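Local coordinates for acyl-CoA dehydrogenase (PDB 3NF4), which catalyses the FAD-dependent alpha,beta-dehydrogenation of acyl-CoA thioesters, as its family does, passing electrons from the substrate to the flavin, at the interface of chains A and B and the interface of chains A and C. Sequence-based numbering; all coordinates share one arbitrary frame. Chains: chain A/B/C, acyl-CoA dehydrogenase.

Contact 1: the interface of chains A and B. Residues chain A 329, 378, 381-382, 385; chain B 290, 293-294, 297-298.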
# COMPACT_ATOMS: atom_id res chain seq x y z
N LEU A 329 -0.61 -10.97 12.02
CA LEU A 329 -0.85 -9.77 11.21
C LEU A 329 -0.39 -9.94 9.75
O LEU A 329 -1.16 -9.68 8.81
CB LEU A 329 -0.12 -8.56 11.80
CG LEU A 329 -0.12 -7.29 10.94
CD1 LEU A 329 -1.48 -6.62 11.01
CD2 LEU A 329 0.92 -6.32 11.40
N ARG A 378 -1.39 -4.66 16.06
CA ARG A 378 -0.55 -3.48 16.01
C ARG A 378 -0.35 -2.78 17.38
O ARG A 378 0.72 -2.21 17.67
CB ARG A 378 -1.10 -2.47 14.98
CG ARG A 378 -1.08 -2.95 13.49
CD ARG A 378 -1.61 -1.82 12.54
NE ARG A 378 -1.36 -2.16 11.14
CZ ARG A 378 -2.15 -2.89 10.36
NH1 ARG A 378 -3.29 -3.39 10.81
NH2 ARG A 378 -1.78 -3.16 9.12
N ILE A 381 2.16 -4.97 19.40
CA ILE A 381 3.51 -4.70 18.90
C ILE A 381 4.07 -3.33 19.36
O ILE A 381 5.24 -3.24 19.78
CB ILE A 381 3.57 -4.83 17.33
CG1 ILE A 381 3.20 -6.26 16.90
CG2 ILE A 381 4.95 -4.45 16.82
CD1 ILE A 381 2.59 -6.45 15.47
N ALA A 382 3.27 -2.27 19.27
CA ALA A 382 3.75 -0.96 19.72
C ALA A 382 4.10 -0.96 21.22
O ALA A 382 5.09 -0.33 21.62
CB ALA A 382 2.75 0.14 19.42
N LEU A 385 7.43 -2.19 22.07
CA LEU A 385 8.46 -1.19 21.73
C LEU A 385 8.53 -0.05 22.77
O LEU A 385 9.33 0.90 22.64
CB LEU A 385 8.21 -0.60 20.32
CG LEU A 385 8.09 -1.52 19.08
CD1 LEU A 385 7.77 -0.74 17.79
CD2 LEU A 385 9.33 -2.39 18.89
N GLY B 290 2.00 5.11 17.13
CA GLY B 290 2.32 3.74 17.57
C GLY B 290 2.10 2.70 16.48
O GLY B 290 2.89 1.78 16.33
N LEU B 293 5.01 2.94 13.78
CA LEU B 293 6.15 2.17 14.35
C LEU B 293 5.96 0.64 14.35
O LEU B 293 6.90 -0.12 14.06
CB LEU B 293 6.49 2.63 15.77
CG LEU B 293 7.16 4.01 15.88
CD1 LEU B 293 6.99 4.51 17.32
CD2 LEU B 293 8.63 3.91 15.52
N ALA B 294 4.74 0.20 14.64
CA ALA B 294 4.38 -1.23 14.56
C ALA B 294 4.50 -1.87 13.16
O ALA B 294 5.00 -2.99 13.07
CB ALA B 294 3.00 -1.48 15.15
N ALA B 297 8.31 -2.33 12.32
CA ALA B 297 8.92 -3.43 13.06
C ALA B 297 8.53 -4.76 12.44
O ALA B 297 9.33 -5.69 12.44
CB ALA B 297 8.52 -3.38 14.53
N ALA B 298 7.28 -4.86 11.98
CA ALA B 298 6.81 -6.06 11.31
C ALA B 298 7.55 -6.28 9.98
O ALA B 298 7.81 -7.42 9.59
CB ALA B 298 5.30 -5.99 11.06
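An apolar helix-to-helix interface joins A:Ile381, A:Ala382 and A:Leu385 to B:Gly290, B:Leu293 and B:Ala294, and with its two-fold twin it helps hold chains A and B together in the deposited tetramer, an assembly common among acyl-CoA dehydrogenases. The C-terminal helix of chain A, 374-383, and the residues just after it lie against helix 287-315 of chain B, whose glycine and alanines let the backbones come near one another. B:Ala294 sits centrally and has the most surface hidden by chain A, 49 Å². Its CB meets two groups of chain A: the backbone O of A:Arg378, 3.5 Å away, and the methyl CG2 of A:Ile381, 3.9 Å away. In A:Ile381, CG2 is anti to the backbone N and CG1 anti to the carbonyl carbon (chi1 -61°), which turns the short methyl branch onto the alanine. One turn back along the helix of chain B, the CB of A:Ala382 rests 3.5 Å from the backbone O of B:Gly290. Contact across the patch is by van der Waals packing, with nitrogen and oxygen of the two chains kept beyond bonding range. The side chain of A:Arg378 turns back into chain A, where CD1 of A:Leu329 lies over one face of the guanidinium, toward its rim. Beyond the end of helix 374-383, A:Leu385 extends its CD1 methyl to 3.9 Å from the backbone O of B:Leu293.

Contact 2: the interface of chains A and C. Residues chain A 336, 365, 368-369, 374-375; chain C 340, 343-344, 361.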
# COMPACT_ATOMS: atom_id res chain seq x y z
N MET A 336 -5.78 -11.92 2.57
CA MET A 336 -6.75 -11.00 1.99
C MET A 336 -6.26 -10.45 0.65
O MET A 336 -7.03 -10.39 -0.31
CB MET A 336 -7.10 -9.85 2.95
CG MET A 336 -8.33 -9.02 2.51
SD MET A 336 -9.84 -10.01 2.72
CE MET A 336 -10.26 -10.30 1.01
N LYS A 365 -11.49 -12.75 4.77
CA LYS A 365 -11.89 -11.53 5.50
C LYS A 365 -11.98 -11.72 7.02
O LYS A 365 -11.49 -10.88 7.75
CB LYS A 365 -13.20 -10.93 4.94
CG LYS A 365 -13.63 -9.64 5.61
CD LYS A 365 -12.60 -8.48 5.40
CE LYS A 365 -12.11 -7.94 6.75
NZ LYS A 365 -11.14 -6.80 6.63
N GLN A 368 -8.70 -11.66 9.29
CA GLN A 368 -8.21 -10.35 9.73
C GLN A 368 -8.86 -9.90 11.07
O GLN A 368 -8.36 -8.96 11.73
CB GLN A 368 -8.42 -9.29 8.64
CG GLN A 368 -7.60 -9.50 7.34
CD GLN A 368 -7.84 -8.41 6.31
OE1 GLN A 368 -8.94 -8.28 5.77
NE2 GLN A 368 -6.79 -7.60 6.03
N ILE A 369 -9.95 -10.58 11.46
CA ILE A 369 -10.81 -10.16 12.55
C ILE A 369 -10.71 -11.03 13.82
O ILE A 369 -10.51 -10.49 14.91
CB ILE A 369 -12.31 -10.02 12.10
CG1 ILE A 369 -12.48 -8.75 11.27
CG2 ILE A 369 -13.25 -10.00 13.30
CD1 ILE A 369 -13.61 -8.79 10.25
N ASN A 374 -6.55 -7.26 13.55
CA ASN A 374 -5.28 -6.64 13.15
C ASN A 374 -4.97 -5.23 13.72
O ASN A 374 -3.80 -4.82 13.75
CB ASN A 374 -5.11 -6.77 11.65
CG ASN A 374 -4.92 -8.23 11.23
OD1 ASN A 374 -4.84 -9.13 12.09
ND2 ASN A 374 -4.80 -8.47 9.94
N GLN A 375 -5.98 -4.52 14.25
CA GLN A 375 -5.71 -3.27 15.00
C GLN A 375 -5.17 -3.57 16.44
O GLN A 375 -4.22 -2.92 16.90
CB GLN A 375 -6.92 -2.33 15.05
CG GLN A 375 -7.28 -1.66 13.72
CD GLN A 375 -7.84 -2.64 12.66
OE1 GLN A 375 -8.70 -3.49 12.97
NE2 GLN A 375 -7.33 -2.53 11.42
N THR C 340 -13.62 -3.38 2.00
CA THR C 340 -12.84 -4.32 2.82
C THR C 340 -12.58 -3.73 4.20
O THR C 340 -12.66 -4.46 5.20
CB THR C 340 -11.48 -4.73 2.17
OG1 THR C 340 -11.73 -5.31 0.90
CG2 THR C 340 -10.72 -5.80 3.01
N VAL C 343 -16.00 -3.55 6.67
CA VAL C 343 -16.16 -4.81 7.43
C VAL C 343 -15.23 -4.85 8.68
O VAL C 343 -15.67 -5.16 9.80
CB VAL C 343 -15.90 -6.11 6.54
CG1 VAL C 343 -16.04 -7.42 7.38
CG2 VAL C 343 -16.81 -6.17 5.33
N GLN C 344 -13.95 -4.55 8.48
CA GLN C 344 -12.99 -4.43 9.60
C GLN C 344 -13.49 -3.50 10.75
O GLN C 344 -13.37 -3.85 11.92
CB GLN C 344 -11.63 -3.95 9.06
CG GLN C 344 -10.43 -4.17 9.97
CD GLN C 344 -10.08 -5.68 10.14
OE1 GLN C 344 -10.41 -6.51 9.30
NE2 GLN C 344 -9.39 -5.99 11.23
N MET C 361 -18.85 -5.43 0.00
CA MET C 361 -17.53 -6.00 -0.33
C MET C 361 -17.62 -6.99 -1.49
O MET C 361 -16.77 -6.99 -2.40
CB MET C 361 -16.88 -6.64 0.91
CG MET C 361 -15.45 -7.07 0.77
SD MET C 361 -14.72 -7.84 2.27
CE MET C 361 -13.14 -8.37 1.60
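The side-chain amine NZ of A:Lys365 is gripped by three oxygens, two of them from chain C, in the C-terminal helical domain of the acyl-CoA dehydrogenase fold. It gives a 2.8 Å hydrogen bond to the side-chain OE1 of C:Gln344, lying in the carbonyl plane on a lone pair. A second bond runs to the backbone O of C:Thr340, 3.1 Å from NZ, with the donor above the carbonyl plane. From its own chain, A:Gln368 adds its side-chain OE1, 2.8 Å from NZ of A:Lys365, which likewise approaches from above the amide plane; this bond from within chain A would help hold the lysine tip in place. A:Lys365 leaves its helix with CG anti to the backbone N (chi1 -178°) and bends at chi2 and chi3, carrying the amine toward helix 321-346 of chain C. The three carbonyl dipoles would be expected to favour a positive charge on it.

C:Gln344 spends both ends of its amide across the interface. While OE1 takes the lysine, NE2 donates to the side-chain OE1 of A:Gln375 at 3.1 Å, nearly straight and on an in-plane lone pair, and to the backbone O of A:Gln368 at 3.2 Å, also nearly straight but from above that carbonyl plane. Both acceptors lie in the plane of the glutamine amide, which holds its rotation; the lysine at OE1 and the backbone O of A:Gln368 at NE2 tell its O and N ends apart.

Around this polar centre, aliphatic groups close in. The bent methylene run of A:Lys365 lays CG 3.7 Å from CG1 of C:Val343 and passes obliquely over the thioether of C:Met361. Alongside C:Gln344, A:Ile369 runs the opposite way, its CG1 facing the amide. C:Met361, extended beyond CG, comes tip to tip with A:Met336, their CE methyls 3.5 Å apart.

About 18 Å separates the C-alpha centres of contact 1 and contact 2, and chain A brings two helices to both. Helix 321-346 supplies A:Leu329 to contact 1 and A:Met336 to contact 2, while helix 374-383 supplies A:Ile381 to the former and A:Gln375 to the latter; A:Lys365 of helix 357-367 enters contact 2 alone. A single subunit thus meets two neighbours through different stretches of its C-terminal helices. Helix 321-346 of chain C also enters contact 2, which uses that helix from both sides. Repeated by two-fold symmetry, the contacts contribute to the four-chain assembly, and the shared helices could couple the two interfaces.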